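Local coordinates for uncharacterized protein (Archaeoglobus fulgidus, PDB 3LOT) that probably cleaves 3-keto-5-aminohexanoate or a related beta-keto acid, as a zinc-dependent enzyme of the beta-keto acid cleavage family, at residues 8-20 with 41-54. Numbering follows the deposited sequence. Where two conformers were deposited one is given.
Sequences VIVTCAITGAIHT and AAEAGAGMVHIHAR. With ZN (zinc ion), chain P.
With CG anti to its carbonyl carbon (chi1 -73°) and an outstretched aliphatic chain, R54 lays its guanidinium along the loop 14-20, while T15 turns OG1 anti to its own N (chi1 -168°) to meet it. Two nitrogens on one side of the guanidinium hold T15 by its hydroxyl and its carbonyl: NE donates to T15 OG1 at 2.8 Å, and NH2 donates to T15 O at 3.1 Å, a straight bond (168°) lying in the guanidinium plane but above the carbonyl plane. T15 OG1 is also hydrogen-bonded to P28 O. NH2 also reaches H19 O in a more bent bond, and NH1 is held by a water and by G59 O. An alanine in place of R54 would probably deprive T15 O of its NH2 donor and H19 O of one of its two donors, leaving the loop freer to shift.

This loop follows the first strand of a TIM barrel, in which strand 7-13, helix 31-43 and strand 48-54 form a parallel beta-alpha-beta unit. C12 N to M48 O (2.7 Å), H50 N to C12 O and I14 N to H50 O zip the two strands together, the last bond nearly straight. On the helix side, C12 CB packs against the methyls of A41 and A46, and I14 CG1 against I51 CD1. At the C-terminal end of the strands, H50 NE2 and H52 NE2 bind zinc at 2.4 and 2.3 Å, together with E262; N84 OD1 accepts from H50 ND1, fixing the rotation of that ring. G16 CA sits 3.5 Å from the centroid of the H52 ring, a CH-pi contact squarely over one face.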
ATOM      1  N   VAL D   8      22.284 -11.804  -7.581  1.00 16.18           N
ATOM      2  CA  VAL D   8      21.290 -12.255  -6.619  1.00 14.93           C
ATOM      3  C   VAL D   8      21.940 -13.339  -5.760  1.00 14.25           C
ATOM      4  O   VAL D   8      22.494 -14.320  -6.309  1.00 14.05           O
ATOM      5  CB  VAL D   8      20.026 -12.855  -7.320  1.00 14.91           C
ATOM      6  CG1 VAL D   8      19.017 -13.445  -6.295  1.00 13.29           C
ATOM      7  CG2 VAL D   8      19.355 -11.830  -8.148  1.00 13.70           C
ATOM      8  N   ILE D   9      21.892 -13.156  -4.432  1.00 12.55           N
ATOM      9  CA  ILE D   9      22.264 -14.218  -3.479  1.00 12.44           C
ATOM     10  C   ILE D   9      21.128 -15.246  -3.401  1.00 11.54           C
ATOM     11  O   ILE D   9      20.020 -14.912  -3.017  1.00 13.25           O
ATOM     12  CB  ILE D   9      22.574 -13.666  -2.061  1.00 12.07           C
ATOM     13  CG1 ILE D   9      23.699 -12.621  -2.134  1.00 13.34           C
ATOM     14  CG2 ILE D   9      22.916 -14.827  -1.089  1.00 10.14           C
ATOM     15  CD1 ILE D   9      24.076 -11.986  -0.753  1.00 10.60           C
ATOM     16  N   VAL D  10      21.379 -16.463  -3.864  1.00 12.20           N
ATOM     17  CA  VAL D  10      20.489 -17.590  -3.654  1.00 11.11           C
ATOM     18  C   VAL D  10      20.958 -18.442  -2.455  1.00 11.92           C
ATOM     19  O   VAL D  10      22.082 -19.028  -2.476  1.00 11.79           O
ATOM     20  CB  VAL D  10      20.399 -18.449  -4.904  1.00 11.45           C
ATOM     21  CG1 VAL D  10      19.309 -19.551  -4.701  1.00 11.38           C
ATOM     22  CG2 VAL D  10      20.017 -17.583  -6.148  1.00  9.76           C
ATOM     23  N   THR D  11      20.120 -18.509  -1.413  1.00 11.73           N
ATOM     24  CA  THR D  11      20.415 -19.302  -0.225  1.00 12.23           C
ATOM     25  C   THR D  11      19.666 -20.593  -0.309  1.00 11.78           C
ATOM     26  O   THR D  11      18.500 -20.605  -0.734  1.00 11.66           O
ATOM     27  CB  THR D  11      20.011 -18.584   1.070  1.00 12.08           C
ATOM     28  OG1 THR D  11      20.798 -17.396   1.198  1.00 16.65           O
ATOM     29  CG2 THR D  11      20.270 -19.523   2.275  1.00 13.49           C
ATOM     30  N   CYS D  12      20.309 -21.710   0.036  1.00 11.51           N
ATOM     31  CA  CYS D  12      19.546 -22.965   0.085  1.00 11.70           C
ATOM     32  C   CYS D  12      19.423 -23.500   1.508  1.00 11.39           C
ATOM     33  O   CYS D  12      20.428 -23.799   2.130  1.00 11.85           O
ATOM     34  CB  CYS D  12      20.103 -24.020  -0.862  1.00 11.72           C
ATOM     35  SG  CYS D  12      18.915 -25.394  -1.078  1.00 14.17           S
ATOM     36  N   ALA D  13      18.189 -23.556   2.014  1.00 11.94           N
ATOM     37  CA  ALA D  13      17.893 -24.040   3.373  1.00 11.62           C
ATOM     38  C   ALA D  13      17.679 -25.557   3.341  1.00 11.61           C
ATOM     39  O   ALA D  13      16.666 -26.046   2.862  1.00  9.71           O
ATOM     40  CB  ALA D  13      16.687 -23.304   3.958  1.00 11.59           C
ATOM     41  N   ILE D  14      18.648 -26.296   3.867  1.00 11.63           N
ATOM     42  CA  ILE D  14      18.799 -27.709   3.523  1.00 11.07           C
ATOM     43  C   ILE D  14      17.770 -28.666   4.169  1.00 11.24           C
ATOM     44  O   ILE D  14      17.298 -29.618   3.505  1.00 11.26           O
ATOM     45  CB  ILE D  14      20.225 -28.204   3.862  1.00 11.12           C
ATOM     46  CG1 ILE D  14      21.289 -27.437   3.050  1.00 12.64           C
ATOM     47  CG2 ILE D  14      20.367 -29.755   3.710  1.00  7.90           C
ATOM     48  CD1 ILE D  14      21.156 -27.510   1.498  1.00  8.77           C
ATOM     49  N   THR D  15      17.449 -28.461   5.451  1.00 10.76           N
ATOM     50  CA  THR D  15      16.559 -29.385   6.114  1.00 11.30           C
ATOM     51  C   THR D  15      15.604 -28.814   7.169  1.00 11.03           C
ATOM     52  O   THR D  15      14.495 -29.309   7.323  1.00 10.56           O
ATOM     53  CB  THR D  15      17.314 -30.666   6.640  1.00 11.43           C
ATOM     54  OG1 THR D  15      16.356 -31.677   7.025  1.00 10.68           O
ATOM     55  CG2 THR D  15      18.256 -30.408   7.810  1.00  9.91           C
ATOM     56  N   GLY D  16      16.039 -27.826   7.916  1.00 10.87           N
ATOM     57  CA  GLY D  16      15.156 -27.238   8.904  1.00 11.55           C
ATOM     58  C   GLY D  16      14.764 -28.145  10.042  1.00 11.67           C
ATOM     59  O   GLY D  16      15.427 -29.188  10.325  1.00 11.55           O
ATOM     60  N   ALA D  17      13.670 -27.731  10.681  1.00 12.43           N
ATOM     61  CA  ALA D  17      13.101 -28.371  11.824  1.00 12.52           C
ATOM     62  C   ALA D  17      11.591 -28.552  11.702  1.00 13.80           C
ATOM     63  O   ALA D  17      10.959 -29.114  12.626  1.00 15.05           O
ATOM     64  CB  ALA D  17      13.438 -27.551  13.067  1.00 12.56           C
ATOM     65  N   ILE D  18      11.000 -28.104  10.601  1.00 14.07           N
ATOM     66  CA  ILE D  18       9.544 -28.101  10.478  1.00 15.37           C
ATOM     67  C   ILE D  18       9.079 -29.412   9.873  1.00 14.38           C
ATOM     68  O   ILE D  18       8.291 -30.138  10.490  1.00 14.34           O
ATOM     69  CB  ILE D  18       9.023 -26.880   9.675  1.00 15.62           C
ATOM     70  CG1 ILE D  18       9.090 -25.591  10.524  1.00 19.85           C
ATOM     71  CG2 ILE D  18       7.603 -27.091   9.269  1.00 16.74           C
ATOM     72  CD1 ILE D  18       9.881 -25.632  11.862  1.00 21.90           C
ATOM     73  N   HIS D  19       9.595 -29.723   8.694  1.00 13.59           N
ATOM     74  CA  HIS D  19       9.257 -30.967   8.012  1.00 14.15           C
ATOM     75  C   HIS D  19       9.816 -32.181   8.762  1.00 13.10           C
ATOM     76  O   HIS D  19      10.822 -32.111   9.437  1.00 12.18           O
ATOM     77  CB  HIS D  19       9.709 -30.936   6.536  1.00 13.96           C
ATOM     78  CG  HIS D  19       9.107 -29.823   5.739  1.00 15.76           C
ATOM     79  ND1 HIS D  19       9.868 -28.938   4.986  1.00 17.24           N
ATOM     80  CD2 HIS D  19       7.823 -29.415   5.620  1.00 14.64           C
ATOM     81  CE1 HIS D  19       9.066 -28.053   4.422  1.00 17.91           C
ATOM     82  NE2 HIS D  19       7.822 -28.319   4.792  1.00 15.83           N
ATOM     83  N   THR D  20       9.108 -33.288   8.691  1.00 13.54           N
ATOM     84  CA  THR D  20       9.557 -34.490   9.381  1.00 13.68           C
ATOM     85  C   THR D  20       9.835 -35.592   8.342  1.00 13.51           C
ATOM     86  O   THR D  20       9.295 -35.518   7.247  1.00 14.30           O
ATOM     87  CB  THR D  20       8.574 -34.939  10.440  1.00 13.01           C
ATOM     88  OG1 THR D  20       7.357 -35.432   9.841  1.00 13.20           O
ATOM     89  CG2 THR D  20       8.257 -33.787  11.442  1.00 13.07           C
ATOM     90  N   ALA D  41      23.881 -28.309  -3.369  1.00  9.91           N
ATOM     91  CA  ALA D  41      23.166 -27.050  -3.532  1.00 11.00           C
ATOM     92  C   ALA D  41      24.100 -25.901  -3.964  1.00 11.83           C
ATOM     93  O   ALA D  41      23.782 -25.103  -4.881  1.00 12.41           O
ATOM     94  CB  ALA D  41      22.425 -26.700  -2.221  1.00 10.84           C
ATOM     95  N   ALA D  42      25.277 -25.874  -3.333  1.00 12.17           N
ATOM     96  CA  ALA D  42      26.344 -24.953  -3.690  1.00 11.84           C
ATOM     97  C   ALA D  42      26.738 -25.059  -5.132  1.00 12.03           C
ATOM     98  O   ALA D  42      26.874 -24.065  -5.810  1.00 10.35           O
ATOM     99  CB  ALA D  42      27.569 -25.192  -2.803  1.00 11.30           C
ATOM    100  N   GLU D  43      26.928 -26.284  -5.599  1.00 13.24           N
ATOM    101  CA  GLU D  43      27.332 -26.533  -6.952  1.00 14.36           C
ATOM    102  C   GLU D  43      26.240 -26.162  -7.937  1.00 14.66           C
ATOM    103  O   GLU D  43      26.540 -25.840  -9.073  1.00 14.52           O
ATOM    104  CB  GLU D  43      27.733 -27.994  -7.111  1.00 15.71           C
ATOM    105  CG  GLU D  43      29.102 -28.290  -6.421  1.00 18.35           C
ATOM    106  CD  GLU D  43      29.545 -29.769  -6.597  1.00 25.42           C
ATOM    107  OE1 GLU D  43      28.850 -30.484  -7.373  1.00 28.58           O
ATOM    108  OE2 GLU D  43      30.566 -30.192  -5.965  1.00 28.13           O
ATOM    109  N   ALA D  44      24.991 -26.150  -7.484  1.00 13.75           N
ATOM    110  CA  ALA D  44      23.851 -25.699  -8.297  1.00 13.37           C
ATOM    111  C   ALA D  44      23.684 -24.162  -8.338  1.00 13.08           C
ATOM    112  O   ALA D  44      22.814 -23.647  -9.023  1.00 14.00           O
ATOM    113  CB  ALA D  44      22.550 -26.367  -7.793  1.00 13.06           C
ATOM    114  N   GLY D  45      24.487 -23.414  -7.593  1.00 12.88           N
ATOM    115  CA  GLY D  45      24.406 -21.957  -7.618  1.00 13.07           C
ATOM    116  C   GLY D  45      24.073 -21.283  -6.295  1.00 13.20           C
ATOM    117  O   GLY D  45      24.041 -20.073  -6.227  1.00 15.69           O
ATOM    118  N   ALA D  46      23.824 -22.061  -5.240  1.00 12.57           N
ATOM    119  CA  ALA D  46      23.597 -21.496  -3.904  1.00 12.01           C
ATOM    120  C   ALA D  46      24.895 -21.010  -3.327  1.00 11.57           C
ATOM    121  O   ALA D  46      25.787 -21.798  -2.944  1.00 11.89           O
ATOM    122  CB  ALA D  46      22.965 -22.506  -2.940  1.00 10.82           C
ATOM    123  N   GLY D  47      24.994 -19.699  -3.223  1.00 11.31           N
ATOM    124  CA  GLY D  47      26.174 -19.096  -2.664  1.00 11.43           C
ATOM    125  C   GLY D  47      26.216 -19.239  -1.152  1.00 12.00           C
ATOM    126  O   GLY D  47      27.299 -19.068  -0.548  1.00 11.28           O
HETATM  127  N   MSE D  48      25.043 -19.506  -0.566  0.66 11.79           N
HETATM  128  CA  MSE D  48      24.877 -19.727   0.875  0.66 12.14           C
HETATM  129  C   MSE D  48      23.958 -20.931   1.141  0.66 12.43           C
HETATM  130  O   MSE D  48      22.949 -21.132   0.456  0.66 12.47           O
HETATM  131  CB  MSE D  48      24.304 -18.473   1.553  0.66 11.55           C
HETATM  132  CG  MSE D  48      24.428 -18.474   3.098  0.66 11.46           C
HETATM  133 SE   MSE D  48      24.345 -16.711   3.990  0.50  8.15          SE
HETATM  134  CE  MSE D  48      22.874 -15.822   3.038  0.66 12.70           C
ATOM    135  N   VAL D  49      24.332 -21.718   2.147  1.00 12.85           N
ATOM    136  CA  VAL D  49      23.513 -22.794   2.639  1.00 12.61           C
ATOM    137  C   VAL D  49      23.139 -22.537   4.097  1.00 13.56           C
ATOM    138  O   VAL D  49      23.955 -22.057   4.904  1.00 12.28           O
ATOM    139  CB  VAL D  49      24.180 -24.180   2.479  1.00 12.71           C
ATOM    140  CG1 VAL D  49      24.313 -24.499   1.043  1.00 11.98           C
ATOM    141  CG2 VAL D  49      25.503 -24.290   3.199  1.00 10.53           C
ATOM    142  N   HIS D  50      21.900 -22.878   4.424  1.00 13.15           N
ATOM    143  CA  HIS D  50      21.400 -22.719   5.775  1.00 13.48           C
ATOM    144  C   HIS D  50      21.211 -24.074   6.450  1.00 12.41           C
ATOM    145  O   HIS D  50      20.509 -24.900   5.930  1.00 11.06           O
ATOM    146  CB  HIS D  50      20.113 -21.926   5.731  1.00 13.69           C
ATOM    147  CG  HIS D  50      19.510 -21.721   7.062  1.00 13.76           C
ATOM    148  ND1 HIS D  50      20.164 -21.063   8.082  1.00 17.11           N
ATOM    149  CD2 HIS D  50      18.315 -22.119   7.567  1.00 14.39           C
ATOM    150  CE1 HIS D  50      19.386 -21.043   9.147  1.00 18.82           C
ATOM    151  NE2 HIS D  50      18.254 -21.650   8.850  1.00 14.47           N
ATOM    152  N   ILE D  51      21.882 -24.269   7.590  1.00 11.79           N
ATOM    153  CA  ILE D  51      22.048 -25.588   8.219  1.00 12.02           C
ATOM    154  C   ILE D  51      21.342 -25.705   9.589  1.00 12.97           C
ATOM    155  O   ILE D  51      21.535 -24.846  10.467  1.00 13.42           O
ATOM    156  CB  ILE D  51      23.572 -25.945   8.384  1.00 11.70           C
ATOM    157  CG1 ILE D  51      24.281 -26.001   7.003  1.00 12.22           C
ATOM    158  CG2 ILE D  51      23.779 -27.257   9.181  1.00  7.52           C
ATOM    159  CD1 ILE D  51      23.629 -26.890   5.931  1.00 12.52           C
ATOM    160  N   HIS D  52      20.489 -26.719   9.715  1.00 12.65           N
ATOM    161  CA  HIS D  52      20.074 -27.296  10.996  1.00 13.58           C
ATOM    162  C   HIS D  52      20.691 -28.695  11.189  1.00 14.13           C
ATOM    163  O   HIS D  52      21.041 -29.370  10.226  1.00 14.17           O
ATOM    164  CB  HIS D  52      18.568 -27.517  11.059  1.00 13.52           C
ATOM    165  CG  HIS D  52      17.745 -26.264  11.084  1.00 15.62           C
ATOM    166  ND1 HIS D  52      16.770 -26.033  12.041  1.00 14.79           N
ATOM    167  CD2 HIS D  52      17.718 -25.197  10.254  1.00 15.62           C
ATOM    168  CE1 HIS D  52      16.204 -24.865  11.811  1.00 14.46           C
ATOM    169  NE2 HIS D  52      16.767 -24.337  10.741  1.00 15.73           N
ATOM    170  N   ALA D  53      20.758 -29.132  12.443  1.00 14.59           N
ATOM    171  CA  ALA D  53      21.122 -30.509  12.778  1.00 14.26           C
ATOM    172  C   ALA D  53      19.850 -31.331  13.039  1.00 14.61           C
ATOM    173  O   ALA D  53      18.830 -30.801  13.491  1.00 14.20           O
ATOM    174  CB  ALA D  53      22.006 -30.512  14.018  1.00 14.31           C
ATOM    175  N   ARG D  54      19.957 -32.630  12.784  1.00 14.85           N
ATOM    176  CA  ARG D  54      18.951 -33.615  13.101  1.00 15.45           C
ATOM    177  C   ARG D  54      19.664 -34.854  13.654  1.00 17.43           C
ATOM    178  O   ARG D  54      20.741 -35.242  13.184  1.00 16.35           O
ATOM    179  CB  ARG D  54      18.206 -34.029  11.853  1.00 14.86           C
ATOM    180  CG  ARG D  54      17.257 -32.985  11.350  1.00 13.83           C
ATOM    181  CD  ARG D  54      16.615 -33.452  10.112  1.00 11.08           C
ATOM    182  NE  ARG D  54      15.640 -32.488   9.610  1.00 11.62           N
ATOM    183  CZ  ARG D  54      14.395 -32.323  10.056  1.00 11.69           C
ATOM    184  NH1 ARG D  54      13.898 -33.000  11.084  1.00 12.54           N
ATOM    185  NH2 ARG D  54      13.646 -31.401   9.508  1.00 10.67           N
TER
HETATM  186 ZN    ZN P 501      16.075 -22.450   9.575  1.00 43.26          ZN
HETATM  187  O   HOH W   1      23.921 -17.502  -5.129  1.00  9.25           O
HETATM  188  O   HOH W   2      18.465 -26.383   7.115  1.00 12.18           O
HETATM  189  O   HOH W   3      16.294 -29.959  12.877  1.00 10.19           O
HETATM  190  O   HOH W   4      11.285 -32.053  12.340  1.00 12.82           O